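Local coordinates for tyrosine recombinase XerH (Helicobacter pylori, PDB 5JK0), which catalyses site-specific recombination at difH by cutting and rejoining DNA through a tyrosine nucleophile, and takes part in chromosome segregation, at the interface of chains A and B and the interface of chains A and C. Coordinates in Å, arbitrary orientation; residue numbers count along the deposited sequence, not the author numbering. Chains: chain A/B/C, Tyrosine recombinase XerH.

Contacts 1 and 3 are two sides of one docking site, where the C-terminal segment of chain B, helix 353-357 and the residues after it, lies on chain A. Their C-alpha centres are about 9 Å apart and they share B:Trp360: contact 3 buries its indole, while contact 1 runs along strand 244-250 and the 3-10 helix 251-253. Contact 2 joins chain A to chain C through the stretch after helix 123-143, with its centre about 63 Å from contact 1 and 58 Å from contact 3. Chain A thus meets different neighbours at separate sites, far apart, consistent with the four-protomer assembly.

Contact 1: the interface of chains A and B. Residues chain A 248-250, 252-253; chain B 354, 357-358, 360-361.
A:Lys250 and B:Glu361 cross at about a right angle, with the carboxylate oxygen OE1 of B:Glu361 laid against the lysine's aliphatic chain. The salt bridge is long, 3.6 Å from A:Lys250 NZ to B:Glu361 OE1, so it probably adds a loose electrostatic pull. The same oxygen sits in plane at the edge of the A:Phe252 ring, 3.6 Å from A:Phe252 CE1. Nearby, the B:Ala357 methyl CB points at the backbone carbonyl A:Met248 O at 3.2 Å. A water joins the chains: A:His253 NE2 meets it in the imidazole plane at 2.8 Å, almost straight at 175°, and it also contacts the carbonyl B:Ala357 O at 2.8 Å and B:Glu361 OE1 at 3.2 Å. Further out, A:Phe252 CZ lies over the rim of the imidazole face of A:His253, 3.3 Å above its plane, and probably helps set the ring's tilt. Bends at chi2 (-62°) and chi4 (-55°) fold A:Lys250 back toward B:Ser358 CB, whereas B:Glu361 runs extended beyond CG to reach across. The patch holds the chain B tail along strand 244-250 of chain A, and so probably helps tie neighbouring protomers together in the complex on DNA.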
# COMPACT_ATOMS: atom_id res chain seq x y z
N MET A 248 -27.23 0.31 7.62
CA MET A 248 -28.22 0.32 8.69
C MET A 248 -29.61 0.59 8.16
O MET A 248 -29.79 1.38 7.23
CB MET A 248 -27.85 1.35 9.76
CG MET A 248 -26.51 1.13 10.43
SD MET A 248 -26.16 2.34 11.72
CE MET A 248 -27.37 1.88 12.96
N LEU A 249 -30.61 -0.07 8.74
CA LEU A 249 -32.00 0.21 8.43
C LEU A 249 -32.86 0.02 9.67
O LEU A 249 -32.58 -0.86 10.49
CB LEU A 249 -32.51 -0.66 7.28
CG LEU A 249 -32.98 -2.09 7.58
CD1 LEU A 249 -33.74 -2.66 6.39
CD2 LEU A 249 -31.80 -2.99 7.92
N LYS A 250 -33.89 0.85 9.81
CA LYS A 250 -34.79 0.78 10.95
C LYS A 250 -35.45 -0.59 11.04
O LYS A 250 -35.84 -1.17 10.03
CB LYS A 250 -35.85 1.88 10.86
CG LYS A 250 -35.31 3.29 11.09
CD LYS A 250 -34.73 3.44 12.48
CE LYS A 250 -34.56 4.91 12.85
NZ LYS A 250 -33.74 5.65 11.86
N PHE A 252 -38.33 -1.60 12.23
CA PHE A 252 -39.76 -1.72 11.99
C PHE A 252 -40.11 -1.90 10.51
O PHE A 252 -41.25 -2.22 10.17
CB PHE A 252 -40.50 -0.51 12.57
CG PHE A 252 -40.37 0.75 11.76
CD1 PHE A 252 -39.31 1.62 11.97
CD2 PHE A 252 -41.31 1.08 10.80
CE1 PHE A 252 -39.19 2.79 11.24
CE2 PHE A 252 -41.19 2.24 10.05
CZ PHE A 252 -40.13 3.09 10.27
N HIS A 253 -39.14 -1.67 9.64
CA HIS A 253 -39.35 -1.86 8.21
C HIS A 253 -39.46 -3.33 7.84
O HIS A 253 -40.16 -3.69 6.90
CB HIS A 253 -38.23 -1.20 7.40
CG HIS A 253 -38.27 0.29 7.41
ND1 HIS A 253 -39.36 1.01 6.96
CD2 HIS A 253 -37.35 1.21 7.79
CE1 HIS A 253 -39.12 2.30 7.08
NE2 HIS A 253 -37.90 2.45 7.58
N GLU B 354 -26.59 5.94 10.57
CA GLU B 354 -27.90 6.17 11.17
C GLU B 354 -28.64 7.29 10.43
O GLU B 354 -29.86 7.29 10.36
CB GLU B 354 -27.76 6.52 12.65
N ALA B 357 -30.30 5.86 7.31
CA ALA B 357 -31.40 4.93 7.56
C ALA B 357 -32.70 5.66 7.90
O ALA B 357 -33.78 5.07 7.85
CB ALA B 357 -31.03 3.98 8.69
N SER B 358 -32.60 6.94 8.24
CA SER B 358 -33.75 7.70 8.71
C SER B 358 -34.45 8.48 7.60
O SER B 358 -35.45 9.16 7.85
CB SER B 358 -33.32 8.67 9.82
OG SER B 358 -32.36 9.60 9.35
N TRP B 360 -36.28 7.54 5.26
CA TRP B 360 -37.60 7.02 4.91
C TRP B 360 -38.68 7.58 5.82
O TRP B 360 -39.87 7.41 5.56
CB TRP B 360 -37.60 5.49 4.97
CG TRP B 360 -36.57 4.86 4.08
CD1 TRP B 360 -35.35 4.38 4.45
CD2 TRP B 360 -36.67 4.66 2.67
NE1 TRP B 360 -34.69 3.88 3.35
CE2 TRP B 360 -35.48 4.05 2.24
CE3 TRP B 360 -37.66 4.94 1.72
CZ2 TRP B 360 -35.25 3.71 0.91
CZ3 TRP B 360 -37.43 4.60 0.40
CH2 TRP B 360 -36.23 3.99 0.01
N GLU B 361 -38.27 8.26 6.89
CA GLU B 361 -39.21 8.86 7.82
C GLU B 361 -39.33 10.36 7.60
O GLU B 361 -38.42 10.99 7.06
CB GLU B 361 -38.78 8.58 9.26
CG GLU B 361 -38.52 7.11 9.55
CD GLU B 361 -37.98 6.88 10.95
OE1 GLU B 361 -37.26 5.87 11.14
OE2 GLU B 361 -38.26 7.70 11.85
O HOH W 1 -36.55 4.86 8.22

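Contact 2: the interface of chains A and C. Residues chain A 146, 150-153; chain C 141, 145-146, 149-151, 153.
The A:Tyr152 ring, swung out with CG anti to the backbone N (chi1 -178°), brings CD1 to 3.3 Å from the backbone carbonyl C:Glu149 O. The carboxylates of A:Asp146 and C:Asp146 each work in both directions, within the chain and across the interface. Within its own chain each takes the backbone N of Lys150 on OD1 from above the carboxylate plane, 38° out of it in chain A and 43° in chain C. Toward the other chain each offers OD2, through its anti lone pair, to the lysine there, tip to tip: C:Lys150 NZ to A:Asp146 OD2 is 3.1 Å and A:Lys150 NZ to C:Asp146 OD2 is 3.3 Å. The lysines differ in reaching these salt bridges, A:Lys150 extended beyond CG and C:Lys150 bent at chi2 and chi4. Beside the salt bridges, an antiparallel beta bridge joins the two Ser151 backbones, with A:Ser151 N to C:Ser151 O at 2.9 Å and C:Ser151 N to A:Ser151 O at 2.6 Å. This pseudo-symmetric interface probably links protomers within the tetramer. On its apolar side the Ile153 tips meet, CD1 of A:Ile153 to CD1 of C:Ile153 at 3.8 Å. A water touches A:Ile153 N, C:Gln145 NE2 and C:Glu149 O, and lies 2.6 Å from the hydroxyl C:Ser151 OG.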
# COMPACT_ATOMS: atom_id res chain seq x y z
N ASP A 146 10.75 -15.15 -31.56
CA ASP A 146 11.45 -16.19 -32.31
C ASP A 146 12.69 -16.67 -31.57
O ASP A 146 12.83 -16.44 -30.37
CB ASP A 146 11.82 -15.70 -33.72
CG ASP A 146 12.58 -14.38 -33.70
OD1 ASP A 146 13.43 -14.16 -32.81
OD2 ASP A 146 12.32 -13.55 -34.61
N LYS A 150 13.73 -11.95 -30.79
CA LYS A 150 13.09 -10.80 -31.41
C LYS A 150 11.59 -11.04 -31.54
O LYS A 150 11.13 -12.18 -31.53
CB LYS A 150 13.70 -10.51 -32.78
CG LYS A 150 15.11 -9.94 -32.72
CD LYS A 150 15.55 -9.43 -34.09
CE LYS A 150 16.89 -8.72 -34.00
NZ LYS A 150 17.31 -8.13 -35.31
N SER A 151 10.83 -9.96 -31.68
CA SER A 151 9.37 -10.07 -31.70
C SER A 151 8.74 -9.17 -32.75
O SER A 151 9.38 -8.27 -33.28
CB SER A 151 8.80 -9.74 -30.32
OG SER A 151 9.40 -10.53 -29.32
N TYR A 152 7.47 -9.43 -33.05
CA TYR A 152 6.68 -8.53 -33.87
C TYR A 152 5.75 -7.74 -32.96
O TYR A 152 5.09 -8.31 -32.09
CB TYR A 152 5.88 -9.30 -34.93
CG TYR A 152 5.06 -8.41 -35.83
CD1 TYR A 152 5.62 -7.83 -36.96
CD2 TYR A 152 3.72 -8.15 -35.56
CE1 TYR A 152 4.88 -7.01 -37.79
CE2 TYR A 152 2.97 -7.34 -36.38
CZ TYR A 152 3.55 -6.77 -37.50
OH TYR A 152 2.81 -5.96 -38.32
N ILE A 153 5.69 -6.43 -33.16
CA ILE A 153 4.92 -5.57 -32.28
C ILE A 153 3.78 -4.86 -33.01
O ILE A 153 4.02 -4.11 -33.96
CB ILE A 153 5.81 -4.51 -31.60
CG1 ILE A 153 6.91 -5.19 -30.78
CG2 ILE A 153 4.98 -3.59 -30.72
CD1 ILE A 153 6.39 -6.08 -29.67
N ASP C 141 10.88 0.03 -28.06
CA ASP C 141 10.34 -1.31 -28.26
C ASP C 141 9.22 -1.33 -29.30
O ASP C 141 8.99 -2.33 -29.97
CB ASP C 141 9.82 -1.89 -26.94
CG ASP C 141 10.94 -2.28 -25.99
OD1 ASP C 141 12.10 -2.39 -26.44
OD2 ASP C 141 10.65 -2.50 -24.79
N GLN C 145 12.50 -1.77 -35.88
CA GLN C 145 12.22 -2.89 -36.78
C GLN C 145 13.38 -3.15 -37.73
O GLN C 145 14.00 -2.21 -38.23
CB GLN C 145 10.95 -2.63 -37.59
CG GLN C 145 9.70 -3.30 -37.07
CD GLN C 145 8.53 -3.15 -38.03
OE1 GLN C 145 8.68 -2.65 -39.14
NE2 GLN C 145 7.35 -3.58 -37.59
N ASP C 146 13.66 -4.42 -38.00
CA ASP C 146 14.64 -4.77 -39.02
C ASP C 146 13.97 -4.91 -40.38
O ASP C 146 12.81 -4.52 -40.55
CB ASP C 146 15.39 -6.06 -38.65
CG ASP C 146 14.46 -7.21 -38.30
OD1 ASP C 146 13.39 -7.35 -38.93
OD2 ASP C 146 14.81 -7.99 -37.39
N GLU C 149 10.84 -7.11 -40.45
CA GLU C 149 9.79 -6.60 -39.57
C GLU C 149 9.84 -7.21 -38.17
O GLU C 149 8.81 -7.35 -37.51
CB GLU C 149 8.41 -6.85 -40.19
CG GLU C 149 8.16 -6.08 -41.47
CD GLU C 149 6.80 -6.36 -42.07
OE1 GLU C 149 6.63 -7.45 -42.67
OE2 GLU C 149 5.90 -5.51 -41.93
N LYS C 150 11.04 -7.56 -37.71
CA LYS C 150 11.21 -8.06 -36.35
C LYS C 150 11.87 -7.01 -35.47
O LYS C 150 12.66 -6.19 -35.94
CB LYS C 150 12.01 -9.36 -36.35
CG LYS C 150 11.22 -10.56 -36.85
CD LYS C 150 9.90 -10.69 -36.10
CE LYS C 150 9.10 -11.89 -36.57
NZ LYS C 150 9.78 -13.18 -36.25
N SER C 151 11.55 -7.03 -34.18
CA SER C 151 11.97 -5.97 -33.27
C SER C 151 12.75 -6.47 -32.06
O SER C 151 12.47 -7.55 -31.54
CB SER C 151 10.74 -5.19 -32.79
OG SER C 151 9.94 -4.78 -33.89
N ILE C 153 13.47 -6.18 -28.13
CA ILE C 153 12.61 -5.82 -27.01
C ILE C 153 13.39 -5.66 -25.71
O ILE C 153 14.01 -6.60 -25.22
CB ILE C 153 11.51 -6.87 -26.79
CG1 ILE C 153 10.70 -7.08 -28.08
CG2 ILE C 153 10.59 -6.46 -25.64
CD1 ILE C 153 10.02 -5.82 -28.58
O HOH W 2 7.79 -5.35 -35.14

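Contact 3: the interface of chains A and B. Residues chain A 181, 209-210, 316, 319-320, 323-324; chain B 356, 359-360.
The carbonyl A:Lys323 O is gripped by one hydrogen bond here, from A:Arg324 NH1 at 3.0 Å, which arrives 65° above the carbonyl plane while staying near the guanidinium plane. That bond lies within chain A, and the contact itself is apolar: the C-terminal segment of one tyrosine recombinase protomer inserts into the catalytic domain of its neighbour, the exchange typical of this family. The B:Trp360 indole wedges in between side chains of chain A. A:Phe210 stands edge-on against one face, the planes 89° apart, with CD1 of the phenyl ring 3.4 Å from B:Trp360 CE2. On the opposite face the branch methyl A:Leu319 CD2 sits 3.9 Å from the centroid of the six-membered ring of B:Trp360, a CH-pi contact, and B:Ile359 CG1 of the same chain as the indole covers the rim of that face. At the far end of the indole, the A:Leu181 methyl CD1 and A:Val209 CG1 come up to CH2. B:Trp360 CZ2 points at the edge of the A:Phe316 ring, in its plane, and lies 3.3 Å from the helix carbonyl A:Val209 O. B:Ile359 holds CG1 in the crowded position between backbone N and carbonyl carbon (chi1 60°). This sends CD1 to A:Phe316 CE1 and puts CG2 over the centre of the A:Arg324 guanidinium, 4.0 Å above its plane, where it also meets A:Lys323 CB. Next to it, the B:Ala356 methyl CB rests against A:Leu320 CD1 at 3.7 Å.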
# COMPACT_ATOMS: atom_id res chain seq x y z
N LEU A 181 -41.31 5.51 -5.18
CA LEU A 181 -40.79 4.54 -4.22
C LEU A 181 -41.87 4.15 -3.22
O LEU A 181 -41.94 3.00 -2.80
CB LEU A 181 -39.56 5.11 -3.50
CG LEU A 181 -38.22 5.00 -4.24
CD1 LEU A 181 -37.14 5.77 -3.50
CD2 LEU A 181 -37.82 3.54 -4.40
N VAL A 209 -34.54 -2.36 -1.24
CA VAL A 209 -35.08 -1.01 -1.35
C VAL A 209 -34.54 -0.08 -0.26
O VAL A 209 -34.10 1.03 -0.55
CB VAL A 209 -36.62 -1.02 -1.27
CG1 VAL A 209 -37.16 0.40 -1.17
CG2 VAL A 209 -37.21 -1.73 -2.48
N PHE A 210 -34.55 -0.55 0.98
CA PHE A 210 -34.18 0.30 2.11
C PHE A 210 -32.67 0.48 2.29
O PHE A 210 -32.23 1.42 2.96
CB PHE A 210 -34.79 -0.25 3.41
CG PHE A 210 -36.28 -0.11 3.49
CD1 PHE A 210 -36.87 1.14 3.38
CD2 PHE A 210 -37.09 -1.21 3.68
CE1 PHE A 210 -38.24 1.28 3.46
CE2 PHE A 210 -38.46 -1.08 3.76
CZ PHE A 210 -39.04 0.17 3.65
N PHE A 316 -32.17 4.33 -4.34
CA PHE A 316 -31.79 4.58 -2.95
C PHE A 316 -30.72 5.67 -2.86
O PHE A 316 -30.80 6.55 -2.00
CB PHE A 316 -31.30 3.30 -2.29
CG PHE A 316 -30.70 3.52 -0.92
CD1 PHE A 316 -31.52 3.73 0.18
CD2 PHE A 316 -29.33 3.51 -0.74
CE1 PHE A 316 -30.97 3.93 1.43
CE2 PHE A 316 -28.78 3.71 0.51
CZ PHE A 316 -29.60 3.92 1.60
N LEU A 319 -32.24 9.15 -3.65
CA LEU A 319 -33.03 9.64 -2.53
C LEU A 319 -32.15 10.06 -1.36
O LEU A 319 -32.45 11.02 -0.66
CB LEU A 319 -34.04 8.58 -2.08
CG LEU A 319 -34.95 8.96 -0.91
CD1 LEU A 319 -35.83 10.14 -1.28
CD2 LEU A 319 -35.79 7.77 -0.47
N LEU A 320 -31.06 9.32 -1.16
CA LEU A 320 -30.15 9.58 -0.05
C LEU A 320 -29.51 10.96 -0.15
O LEU A 320 -29.44 11.69 0.85
CB LEU A 320 -29.07 8.50 0.01
CG LEU A 320 -28.05 8.63 1.14
CD1 LEU A 320 -28.74 8.77 2.49
CD2 LEU A 320 -27.09 7.45 1.14
N LYS A 323 -32.14 13.78 0.28
CA LYS A 323 -32.62 13.97 1.65
C LYS A 323 -31.55 14.53 2.59
O LYS A 323 -31.87 15.22 3.55
CB LYS A 323 -33.14 12.64 2.21
CG LYS A 323 -34.48 12.20 1.64
CD LYS A 323 -35.63 12.94 2.28
CE LYS A 323 -36.97 12.33 1.87
NZ LYS A 323 -38.11 12.96 2.59
N ARG A 324 -30.29 14.22 2.32
CA ARG A 324 -29.22 14.56 3.26
C ARG A 324 -28.15 15.49 2.68
O ARG A 324 -27.45 16.16 3.44
CB ARG A 324 -28.56 13.28 3.77
CG ARG A 324 -29.45 12.46 4.69
CD ARG A 324 -29.80 13.25 5.95
NE ARG A 324 -30.75 12.54 6.80
CZ ARG A 324 -32.07 12.76 6.80
NH1 ARG A 324 -32.59 13.68 6.00
NH2 ARG A 324 -32.86 12.06 7.61
N ALA B 356 -28.46 7.86 7.25
CA ALA B 356 -28.92 7.33 5.96
C ALA B 356 -30.15 6.45 6.12
O ALA B 356 -30.94 6.30 5.20
CB ALA B 356 -27.80 6.56 5.28
N ILE B 359 -33.93 8.39 6.38
CA ILE B 359 -34.46 9.16 5.26
C ILE B 359 -35.89 8.76 4.89
O ILE B 359 -36.62 9.54 4.29
CB ILE B 359 -33.57 9.03 4.01
CG1 ILE B 359 -33.47 7.56 3.57
CG2 ILE B 359 -32.19 9.60 4.27
CD1 ILE B 359 -32.62 7.35 2.34
N TRP B 360 -36.28 7.54 5.26
CA TRP B 360 -37.60 7.02 4.91
C TRP B 360 -38.68 7.58 5.82
O TRP B 360 -39.87 7.41 5.56
CB TRP B 360 -37.60 5.49 4.97
CG TRP B 360 -36.57 4.86 4.08
CD1 TRP B 360 -35.35 4.38 4.45
CD2 TRP B 360 -36.67 4.66 2.67
NE1 TRP B 360 -34.69 3.88 3.35
CE2 TRP B 360 -35.48 4.05 2.24
CE3 TRP B 360 -37.66 4.94 1.72
CZ2 TRP B 360 -35.25 3.71 0.91
CZ3 TRP B 360 -37.43 4.60 0.40
CH2 TRP B 360 -36.23 3.99 0.01